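Local coordinates for anaerobically-induced outer membrane porin OprE (Pseudomonas aeruginosa, PDB 4FRX), which probably acts as a porin of the OprD family, a beta-barrel channel through which solutes pass across the outer membrane, at residues S115-Y121 against G146-D152; P126-V131 against K194-A198; F220-H224 against F310-N314. All coordinates share one frame; numbering follows the deposited sequence.

Contact 1 of 3, residues S115-Y121 against G146-D152; sequences SNTEFRY and GQVTSTD. With C8E ((hydroxyethyloxy)tri(ethyloxy)octane), chain G.
Asp-152 turns its CG to lie beside its own backbone N (chi1 -82°), which brings the carboxylate back to the start of the other strand, where Thr-117 with OG1 beside its backbone N (chi1 -62°) and Ser-115 meet it. Four donors from three consecutive residues hold the two oxygens. OD2 of Asp-152 takes the backbone N of Asn-116 on its syn side and, through its anti lone pair, the hydroxyl of Thr-117, with OG1 2.8 Å from OD2. OD1 of Asp-152 receives Ser-115 OG at 2.8 Å and the longer bond from Asn-116 ND2, the two coming from opposite faces of the carboxylate plane. With so many donors the group is fixed in rotation and probably stabilised as the anion. Ser-150 OG donates to Thr-117 OG1 (2.8 Å) and accepts from the backbone N of Asp-152, an ST turn that ends the strand.

Beyond this corner the strands run antiparallel at 166°. Glu-118 pairs with Thr-149 and Arg-120 with Gln-147 through two backbone bonds each, for example Glu-118 N to Thr-149 O at 2.8 Å. On the face of Phe-119 and Val-148, CG2 of Val-148 lies 3.7 Å from CG2 of Thr-117, and Tyr-121 CD2 comes within 3.6 Å of C19 of the detergent C8E. The other face is polar: Arg-120 NH1 bridges to Glu-118 OE2, while its NH2 pairs with Asp-63, and a water joins Glu-118 O to Gln-147 NE2, whose OE1 is hydrogen-bonded to Tyr-197 OH. This is a strand pair of the barrel wall. Strand 102-114 hydrogen-bonds to the far edge of 117-121, and strand 156-167 does the same for 142-150.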
loop_
_atom_site.group_PDB
_atom_site.type_symbol
_atom_site.label_atom_id
_atom_site.label_comp_id
_atom_site.label_asym_id
_atom_site.label_seq_id
_atom_site.Cartn_x
_atom_site.Cartn_y
_atom_site.Cartn_z
ATOM N N SER A 115 -20.498 -11.120 -17.845
ATOM C CA SER A 115 -19.326 -11.498 -18.631
ATOM C C SER A 115 -18.056 -11.391 -17.777
ATOM O O SER A 115 -17.905 -12.121 -16.798
ATOM C CB SER A 115 -19.229 -10.660 -19.913
ATOM O OG SER A 115 -18.343 -11.256 -20.846
ATOM N N ASN A 116 -17.157 -10.479 -18.142
ATOM C CA ASN A 116 -15.928 -10.261 -17.377
ATOM C C ASN A 116 -15.888 -8.877 -16.744
ATOM O O ASN A 116 -14.822 -8.280 -16.592
ATOM C CB ASN A 116 -14.693 -10.466 -18.261
ATOM C CG ASN A 116 -14.560 -11.894 -18.738
ATOM O OD1 ASN A 116 -14.230 -12.790 -17.961
ATOM N ND2 ASN A 116 -14.816 -12.115 -20.017
ATOM N N THR A 117 -17.066 -8.382 -16.385
ATOM C CA THR A 117 -17.221 -7.084 -15.758
ATOM C C THR A 117 -17.915 -7.257 -14.422
ATOM O O THR A 117 -19.068 -7.684 -14.367
ATOM C CB THR A 117 -18.067 -6.156 -16.627
ATOM O OG1 THR A 117 -17.404 -5.953 -17.889
ATOM C CG2 THR A 117 -18.280 -4.814 -15.933
ATOM N N GLU A 118 -17.214 -6.929 -13.343
ATOM C CA GLU A 118 -17.737 -7.162 -11.998
ATOM C C GLU A 118 -17.932 -5.860 -11.228
ATOM O O GLU A 118 -17.072 -4.981 -11.263
ATOM C CB GLU A 118 -16.808 -8.115 -11.236
ATOM C CG GLU A 118 -17.313 -8.523 -9.860
ATOM C CD GLU A 118 -16.304 -9.392 -9.125
ATOM O OE1 GLU A 118 -15.258 -9.716 -9.724
ATOM O OE2 GLU A 118 -16.541 -9.734 -7.949
ATOM N N PHE A 119 -19.079 -5.741 -10.564
ATOM C CA PHE A 119 -19.374 -4.628 -9.666
ATOM C C PHE A 119 -19.293 -5.119 -8.233
ATOM O O PHE A 119 -19.821 -6.176 -7.915
ATOM C CB PHE A 119 -20.779 -4.087 -9.920
ATOM C CG PHE A 119 -21.186 -2.980 -8.979
ATOM C CD1 PHE A 119 -20.448 -1.806 -8.904
ATOM C CD2 PHE A 119 -22.300 -3.118 -8.161
ATOM C CE1 PHE A 119 -20.819 -0.781 -8.036
ATOM C CE2 PHE A 119 -22.673 -2.103 -7.290
ATOM C CZ PHE A 119 -21.930 -0.931 -7.228
ATOM N N ARG A 120 -18.618 -4.368 -7.372
ATOM C CA ARG A 120 -18.471 -4.762 -5.975
ATOM C C ARG A 120 -18.898 -3.617 -5.093
ATOM O O ARG A 120 -18.510 -2.476 -5.321
ATOM C CB ARG A 120 -17.021 -5.139 -5.654
ATOM C CG ARG A 120 -16.604 -6.448 -6.241
ATOM C CD ARG A 120 -15.116 -6.698 -6.107
ATOM N NE ARG A 120 -14.748 -7.204 -4.790
ATOM C CZ ARG A 120 -15.017 -8.439 -4.381
ATOM N NH1 ARG A 120 -15.671 -9.268 -5.186
ATOM N NH2 ARG A 120 -14.647 -8.843 -3.172
ATOM N N TYR A 121 -19.677 -3.931 -4.070
ATOM C CA TYR A 121 -20.267 -2.912 -3.228
ATOM C C TYR A 121 -20.142 -3.297 -1.745
ATOM O O TYR A 121 -20.730 -4.269 -1.311
ATOM C CB TYR A 121 -21.738 -2.764 -3.627
ATOM C CG TYR A 121 -22.454 -1.590 -3.023
ATOM C CD1 TYR A 121 -22.263 -0.309 -3.518
ATOM C CD2 TYR A 121 -23.351 -1.764 -1.980
ATOM C CE1 TYR A 121 -22.935 0.771 -2.982
ATOM C CE2 TYR A 121 -24.028 -0.689 -1.432
ATOM C CZ TYR A 121 -23.817 0.578 -1.938
ATOM O OH TYR A 121 -24.487 1.654 -1.400
ATOM N N GLY A 146 -17.773 1.480 -3.697
ATOM C CA GLY A 146 -18.348 0.764 -4.827
ATOM C C GLY A 146 -17.315 0.774 -5.936
ATOM O O GLY A 146 -16.600 1.755 -6.087
ATOM N N GLN A 147 -17.241 -0.299 -6.719
ATOM C CA GLN A 147 -16.202 -0.426 -7.745
ATOM C C GLN A 147 -16.625 -1.331 -8.902
ATOM O O GLN A 147 -17.216 -2.385 -8.686
ATOM C CB GLN A 147 -14.923 -0.989 -7.098
ATOM C CG GLN A 147 -13.791 -1.234 -8.053
ATOM C CD GLN A 147 -12.600 -1.896 -7.381
ATOM O OE1 GLN A 147 -11.697 -1.216 -6.901
ATOM N NE2 GLN A 147 -12.572 -3.223 -7.389
ATOM N N VAL A 148 -16.308 -0.926 -10.129
ATOM C CA VAL A 148 -16.476 -1.802 -11.284
ATOM C C VAL A 148 -15.119 -2.103 -11.920
ATOM O O VAL A 148 -14.289 -1.220 -12.076
ATOM C CB VAL A 148 -17.445 -1.205 -12.338
ATOM C CG1 VAL A 148 -16.942 0.127 -12.847
ATOM C CG2 VAL A 148 -17.637 -2.172 -13.497
ATOM N N THR A 149 -14.883 -3.365 -12.255
ATOM C CA THR A 149 -13.661 -3.746 -12.952
ATOM C C THR A 149 -14.066 -4.539 -14.172
ATOM O O THR A 149 -15.091 -5.213 -14.157
ATOM C CB THR A 149 -12.756 -4.640 -12.077
ATOM O OG1 THR A 149 -13.436 -5.869 -11.801
ATOM C CG2 THR A 149 -12.440 -3.952 -10.754
ATOM N N SER A 150 -13.267 -4.478 -15.229
ATOM C CA SER A 150 -13.619 -5.198 -16.444
ATOM C C SER A 150 -12.400 -5.655 -17.243
ATOM O O SER A 150 -11.440 -4.912 -17.392
ATOM C CB SER A 150 -14.515 -4.313 -17.318
ATOM O OG SER A 150 -14.830 -4.947 -18.548
ATOM N N THR A 151 -12.444 -6.883 -17.753
ATOM C CA THR A 151 -11.432 -7.349 -18.693
ATOM C C THR A 151 -12.058 -7.688 -20.049
ATOM O O THR A 151 -11.416 -8.284 -20.907
ATOM C CB THR A 151 -10.615 -8.545 -18.142
ATOM O OG1 THR A 151 -11.493 -9.620 -17.777
ATOM C CG2 THR A 151 -9.817 -8.119 -16.917
ATOM N N ASP A 152 -13.305 -7.265 -20.237
ATOM C CA ASP A 152 -14.045 -7.495 -21.480
ATOM C C ASP A 152 -13.505 -6.708 -22.679
ATOM O O ASP A 152 -13.705 -7.116 -23.822
ATOM C CB ASP A 152 -15.541 -7.203 -21.286
ATOM C CG ASP A 152 -16.292 -8.373 -20.654
ATOM O OD1 ASP A 152 -16.191 -9.507 -21.181
ATOM O OD2 ASP A 152 -16.977 -8.161 -19.625
HETATM C C1 C8E G . -28.327 -19.490 -5.134
HETATM C C2 C8E G . -29.100 -18.704 -4.082
HETATM C C3 C8E G . -28.194 -17.733 -3.335
HETATM C C4 C8E G . -28.975 -16.499 -2.901
HETATM C C6 C8E G . -26.976 -13.598 -2.951
HETATM C C7 C8E G . -26.885 -12.368 -3.844
HETATM C C8 C8E G . -26.016 -11.272 -3.236
HETATM O O9 C8E G . -26.815 -10.167 -2.871
HETATM C C10 C8E G . -26.039 -9.134 -2.315
HETATM C C11 C8E G . -26.789 -8.471 -1.168
HETATM O O12 C8E G . -26.727 -9.331 -0.052
HETATM C C13 C8E G . -25.531 -9.203 0.695
HETATM C C14 C8E G . -25.292 -7.754 1.112
HETATM O O15 C8E G . -23.930 -7.600 1.447
HETATM C C16 C8E G . -23.672 -6.400 2.133
HETATM C C17 C8E G . -23.186 -5.354 1.137
HETATM O O18 C8E G . -23.008 -4.129 1.806
HETATM C C19 C8E G . -23.851 -3.127 1.285
HETATM O O HOH W 1 -14.913 -4.620 -8.875
HETATM O O HOH W 2 -13.766 -6.996 -9.424
#

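Contact 2 of 3, residues P126-V131 against K194-A198; sequences PKLPVV and KFYYA
Tyr-197 enters the contact with its CB 4.1 Å from CG2 of Val-130. Its CG then stands between the backbone N and the carbonyl carbon (chi1 62°), which carries the ring alongside the turn of 126-131. There CG1 of Val-131 sits over one face, with CG of Tyr-197 its nearest ring atom at 4.4 Å. Further out, CD2 and CE2 both meet a single methyl, CD1 of Leu-128, each at 3.7 Å; the leucine side chain crosses the tyrosine at about a right angle. At the tip, the hydroxyl OH lies 4.2 Å from CG of Pro-126 and is hydrogen-bonded to Gln-147, so its polar end is satisfied beyond the two segments.

Two residues back on the same strand, Phe-195 also points toward the turn. Its CG lies anti to the backbone N (chi1 175°), and the Phe-195 and Val-131 side chains lie alongside each other, pointing opposite ways, CE2 being 3.9 Å from CG1 of Val-131. CZ of Phe-195 comes within 3.5 Å of the carbonyl O of Val-130, an oblique approach to the ring. Val-131 CG1 is therefore shared by the two aromatic rings.

The turn itself is a type I beta turn from Leu-128 to Val-131, whose ends are also joined by Leu-128 N to Val-131 O. It leans inward from the end of strand 123-128 against the inner side of strand 195-203, and Tyr-213 of strand 208-217 packs on Leu-128, Pro-129 and Val-130. No hydrogen bond joins the two segments. Methyls and a proline ring against two aromatic rings make this buried contact apolar, so shape and dispersion hold the turn to the wall, with the tyrosine hydroxyl providing a polar link to strand 142-150.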
loop_
_atom_site.group_PDB
_atom_site.type_symbol
_atom_site.label_atom_id
_atom_site.label_comp_id
_atom_site.label_asym_id
_atom_site.label_seq_id
_atom_site.Cartn_x
_atom_site.Cartn_y
_atom_site.Cartn_z
ATOM N N PRO A 126 -8.279 -2.316 -2.771
ATOM C CA PRO A 126 -7.631 -2.076 -4.065
ATOM C C PRO A 126 -6.099 -2.131 -3.969
ATOM O O PRO A 126 -5.543 -1.844 -2.921
ATOM C CB PRO A 126 -8.088 -0.658 -4.437
ATOM C CG PRO A 126 -9.285 -0.370 -3.535
ATOM C CD PRO A 126 -9.021 -1.141 -2.281
ATOM N N LYS A 127 -5.439 -2.515 -5.056
ATOM C CA LYS A 127 -3.987 -2.431 -5.141
ATOM C C LYS A 127 -3.605 -1.711 -6.439
ATOM O O LYS A 127 -3.138 -2.338 -7.385
ATOM C CB LYS A 127 -3.364 -3.831 -5.089
ATOM C CG LYS A 127 -3.693 -4.617 -3.824
ATOM C CD LYS A 127 -2.953 -5.945 -3.776
ATOM C CE LYS A 127 -1.446 -5.739 -3.821
ATOM N NZ LYS A 127 -0.917 -5.120 -2.573
ATOM N N LEU A 128 -3.797 -0.392 -6.462
ATOM C CA LEU A 128 -3.709 0.402 -7.689
ATOM C C LEU A 128 -2.740 1.535 -7.480
ATOM O O LEU A 128 -2.443 1.890 -6.343
ATOM C CB LEU A 128 -5.078 1.021 -8.016
ATOM C CG LEU A 128 -6.247 0.066 -8.212
ATOM C CD1 LEU A 128 -7.513 0.861 -8.503
ATOM C CD2 LEU A 128 -5.958 -0.933 -9.315
ATOM N N PRO A 129 -2.261 2.135 -8.573
ATOM C CA PRO A 129 -1.302 3.232 -8.376
ATOM C C PRO A 129 -1.839 4.444 -7.614
ATOM O O PRO A 129 -1.041 5.166 -7.038
ATOM C CB PRO A 129 -0.919 3.613 -9.800
ATOM C CG PRO A 129 -1.027 2.296 -10.552
ATOM C CD PRO A 129 -2.243 1.622 -9.964
ATOM N N VAL A 130 -3.152 4.656 -7.590
ATOM C CA VAL A 130 -3.704 5.815 -6.906
ATOM C C VAL A 130 -4.361 5.423 -5.577
ATOM O O VAL A 130 -4.817 6.283 -4.839
ATOM C CB VAL A 130 -4.726 6.544 -7.798
ATOM C CG1 VAL A 130 -4.004 7.250 -8.942
ATOM C CG2 VAL A 130 -5.726 5.549 -8.357
ATOM N N VAL A 131 -4.384 4.127 -5.279
ATOM C CA VAL A 131 -4.869 3.643 -3.982
ATOM C C VAL A 131 -4.529 2.169 -3.764
ATOM O O VAL A 131 -4.924 1.290 -4.536
ATOM C CB VAL A 131 -6.403 3.882 -3.781
ATOM C CG1 VAL A 131 -7.220 3.323 -4.952
ATOM C CG2 VAL A 131 -6.881 3.310 -2.416
ATOM N N LYS A 194 -15.453 11.241 0.120
ATOM C CA LYS A 194 -15.535 10.916 -1.298
ATOM C C LYS A 194 -14.166 10.823 -1.976
ATOM O O LYS A 194 -13.457 11.818 -2.102
ATOM C CB LYS A 194 -16.412 11.927 -2.049
ATOM C CG LYS A 194 -17.871 11.914 -1.624
ATOM C CD LYS A 194 -18.655 13.044 -2.283
ATOM N N PHE A 195 -13.811 9.622 -2.421
ATOM C CA PHE A 195 -12.608 9.418 -3.230
ATOM C C PHE A 195 -13.001 8.681 -4.503
ATOM O O PHE A 195 -13.506 7.562 -4.444
ATOM C CB PHE A 195 -11.536 8.627 -2.461
ATOM C CG PHE A 195 -10.313 8.291 -3.292
ATOM C CD1 PHE A 195 -9.313 9.234 -3.501
ATOM C CD2 PHE A 195 -10.166 7.030 -3.863
ATOM C CE1 PHE A 195 -8.184 8.930 -4.291
ATOM C CE2 PHE A 195 -9.045 6.716 -4.630
ATOM C CZ PHE A 195 -8.052 7.678 -4.844
ATOM N N TYR A 196 -12.762 9.312 -5.651
ATOM C CA TYR A 196 -13.081 8.720 -6.947
ATOM C C TYR A 196 -11.816 8.293 -7.633
ATOM O O TYR A 196 -10.807 8.991 -7.555
ATOM C CB TYR A 196 -13.751 9.762 -7.841
ATOM C CG TYR A 196 -14.920 10.440 -7.200
ATOM C CD1 TYR A 196 -16.138 9.795 -7.090
ATOM C CD2 TYR A 196 -14.813 11.738 -6.705
ATOM C CE1 TYR A 196 -17.225 10.419 -6.505
ATOM C CE2 TYR A 196 -15.886 12.364 -6.114
ATOM C CZ TYR A 196 -17.091 11.706 -6.019
ATOM O OH TYR A 196 -18.161 12.337 -5.431
ATOM N N TYR A 197 -11.869 7.156 -8.326
ATOM C CA TYR A 197 -10.704 6.659 -9.022
ATOM C C TYR A 197 -11.112 5.905 -10.277
ATOM O O TYR A 197 -12.213 5.381 -10.363
ATOM C CB TYR A 197 -9.828 5.791 -8.112
ATOM C CG TYR A 197 -10.502 4.530 -7.574
ATOM C CD1 TYR A 197 -11.372 4.596 -6.486
ATOM C CD2 TYR A 197 -10.253 3.283 -8.144
ATOM C CE1 TYR A 197 -11.970 3.457 -5.970
ATOM C CE2 TYR A 197 -10.856 2.125 -7.642
ATOM C CZ TYR A 197 -11.719 2.222 -6.559
ATOM O OH TYR A 197 -12.320 1.094 -6.048
ATOM N N ALA A 198 -10.212 5.877 -11.245
ATOM C CA ALA A 198 -10.444 5.205 -12.509
ATOM C C ALA A 198 -9.113 5.018 -13.188
ATOM O O ALA A 198 -8.220 5.841 -13.049
ATOM C CB ALA A 198 -11.377 6.033 -13.405
#

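Contact 3 of 3, residues F220-H224 against F310-N314; sequences FYKQH and FPFLN
Strand residues 221-224 meet an irregular stretch, 310-314, without pairing backbones; the nearest CA atoms, those of Tyr-221 and Pro-311, are 7.8 Å apart. Tyr-221 and Gln-223, alternate residues of the strand, both point toward the loop. CB of Pro-311 lies over one face of the Tyr-221 ring, 4.1 Å from its centroid and 17° off the normal, a CH-pi contact offset toward the rim. The tyrosine OH reaches on to CD2 of Leu-313 at 3.6 Å. Gln-223 is extended, CG anti to its N (chi1 176°), and its amide runs nearly parallel to the Phe-310 ring, NE2 standing 3.5 Å from CE1. The same NE2 donates to Pro-311 O at 3.1 Å, with an N-H...O angle of 154°, and also bonds Ser-248 of strand 237-250. A water gives one hydrogen bond to Gln-223 OE1 (2.6 Å) and one to Pro-311 O (2.8 Å). The buried carbonyl of Pro-311 thus has two donors; since it can only accept, the nitrogen end of the amide must face it, which leaves OE1 for the water. Apolar packing on the tyrosine and this polar bridge together hold the inward-folded loop to the barrel wall.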
loop_
_atom_site.group_PDB
_atom_site.type_symbol
_atom_site.label_atom_id
_atom_site.label_comp_id
_atom_site.label_asym_id
_atom_site.label_seq_id
_atom_site.Cartn_x
_atom_site.Cartn_y
_atom_site.Cartn_z
ATOM N N PHE A 220 -9.494 17.765 -1.410
ATOM C CA PHE A 220 -8.067 17.656 -1.148
ATOM C C PHE A 220 -7.237 17.654 -2.425
ATOM O O PHE A 220 -6.426 18.558 -2.623
ATOM C CB PHE A 220 -7.737 16.424 -0.301
ATOM C CG PHE A 220 -8.042 16.600 1.168
ATOM C CD1 PHE A 220 -7.147 17.262 1.998
ATOM C CD2 PHE A 220 -9.227 16.116 1.703
ATOM C CE1 PHE A 220 -7.422 17.435 3.363
ATOM C CE2 PHE A 220 -9.521 16.280 3.051
ATOM C CZ PHE A 220 -8.607 16.928 3.891
ATOM N N TYR A 221 -7.423 16.656 -3.291
ATOM C CA TYR A 221 -6.540 16.579 -4.438
ATOM C C TYR A 221 -7.092 15.824 -5.629
ATOM O O TYR A 221 -7.991 15.010 -5.491
ATOM C CB TYR A 221 -5.174 15.986 -4.027
ATOM C CG TYR A 221 -5.171 14.499 -3.700
ATOM C CD1 TYR A 221 -5.048 13.545 -4.709
ATOM C CD2 TYR A 221 -5.250 14.048 -2.376
ATOM C CE1 TYR A 221 -5.036 12.176 -4.414
ATOM C CE2 TYR A 221 -5.239 12.675 -2.079
ATOM C CZ TYR A 221 -5.128 11.750 -3.098
ATOM O OH TYR A 221 -5.109 10.391 -2.806
ATOM N N LYS A 222 -6.536 16.133 -6.795
ATOM C CA LYS A 222 -6.679 15.291 -7.974
ATOM C C LYS A 222 -5.293 14.824 -8.387
ATOM O O LYS A 222 -4.321 15.572 -8.308
ATOM C CB LYS A 222 -7.366 16.050 -9.106
ATOM C CG LYS A 222 -6.801 17.419 -9.352
ATOM N N GLN A 223 -5.200 13.575 -8.821
ATOM C CA GLN A 223 -3.918 12.978 -9.093
ATOM C C GLN A 223 -4.004 12.149 -10.349
ATOM O O GLN A 223 -4.903 11.327 -10.476
ATOM C CB GLN A 223 -3.523 12.108 -7.914
ATOM C CG GLN A 223 -2.233 11.339 -8.095
ATOM C CD GLN A 223 -1.829 10.685 -6.802
ATOM O OE1 GLN A 223 -2.228 9.559 -6.505
ATOM N NE2 GLN A 223 -1.064 11.404 -6.006
ATOM N N HIS A 224 -3.102 12.415 -11.290
ATOM C CA HIS A 224 -2.957 11.600 -12.492
ATOM C C HIS A 224 -1.655 10.815 -12.429
ATOM O O HIS A 224 -0.654 11.313 -11.920
ATOM C CB HIS A 224 -2.930 12.484 -13.731
ATOM C CG HIS A 224 -4.164 13.301 -13.914
ATOM N ND1 HIS A 224 -5.212 12.889 -14.706
ATOM C CD2 HIS A 224 -4.516 14.513 -13.422
ATOM C CE1 HIS A 224 -6.163 13.808 -14.686
ATOM N NE2 HIS A 224 -5.766 14.804 -13.918
ATOM N N PHE A 310 4.160 14.248 -1.572
ATOM C CA PHE A 310 3.360 13.422 -2.448
ATOM C C PHE A 310 2.101 12.984 -1.699
ATOM O O PHE A 310 2.213 12.411 -0.622
ATOM C CB PHE A 310 4.149 12.185 -2.825
ATOM C CG PHE A 310 3.355 11.205 -3.635
ATOM C CD1 PHE A 310 3.080 11.456 -4.972
ATOM C CD2 PHE A 310 2.893 10.025 -3.061
ATOM C CE1 PHE A 310 2.358 10.548 -5.734
ATOM C CE2 PHE A 310 2.174 9.113 -3.804
ATOM C CZ PHE A 310 1.905 9.375 -5.154
ATOM N N PRO A 311 0.901 13.257 -2.253
ATOM C CA PRO A 311 -0.333 12.907 -1.532
ATOM C C PRO A 311 -0.840 11.481 -1.801
ATOM O O PRO A 311 -0.780 10.972 -2.927
ATOM C CB PRO A 311 -1.342 13.931 -2.068
ATOM C CG PRO A 311 -0.930 14.088 -3.517
ATOM C CD PRO A 311 0.615 14.008 -3.489
ATOM N N PHE A 312 -1.356 10.852 -0.747
ATOM C CA PHE A 312 -1.935 9.511 -0.803
ATOM C C PHE A 312 -2.835 9.327 0.428
ATOM O O PHE A 312 -2.639 9.993 1.459
ATOM C CB PHE A 312 -0.848 8.429 -0.845
ATOM C CG PHE A 312 0.150 8.525 0.274
ATOM C CD1 PHE A 312 1.206 9.428 0.207
ATOM C CD2 PHE A 312 0.036 7.716 1.394
ATOM C CE1 PHE A 312 2.134 9.526 1.241
ATOM C CE2 PHE A 312 0.965 7.804 2.437
ATOM C CZ PHE A 312 2.018 8.703 2.352
ATOM N N LEU A 313 -3.801 8.418 0.323
ATOM C CA LEU A 313 -4.781 8.211 1.393
ATOM C C LEU A 313 -4.086 7.722 2.662
ATOM O O LEU A 313 -3.359 6.743 2.633
ATOM C CB LEU A 313 -5.842 7.207 0.959
ATOM C CG LEU A 313 -6.655 7.600 -0.275
ATOM C CD1 LEU A 313 -7.758 6.585 -0.528
ATOM C CD2 LEU A 313 -7.215 9.036 -0.162
ATOM N N ASN A 314 -4.320 8.412 3.771
ATOM C CA ASN A 314 -3.518 8.200 4.977
ATOM C C ASN A 314 -4.250 8.758 6.182
ATOM O O ASN A 314 -4.250 9.973 6.395
ATOM C CB ASN A 314 -2.178 8.936 4.803
ATOM C CG ASN A 314 -1.184 8.645 5.911
ATOM O OD1 ASN A 314 -1.474 7.899 6.845
ATOM N ND2 ASN A 314 0.009 9.232 5.802
HETATM O O HOH W 3 -1.509 8.566 -4.178
#

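In the fold
From the N terminus, contact 1 closes first: the chain leaves 115-121, makes the turn of 126-131, and returns along 146-152 as the neighbouring strand. Contact 2 opens inside that loop and closes later, at 194-198, so the two cross; they touch through Gln-147 and Tyr-197. Contact 3 follows in series, its 85 intervening residues bringing 310-314 back to strand 221-234. It packs on contact 2 through Phe-195 against Tyr-221 and Leu-313, Val-130 against Gln-223, and Val-131 against Leu-313, the last joining the two inward segments directly. Contact 1 thus joins wall strands, while contacts 2 and 3 fasten two inward-folded segments to the wall and to each other.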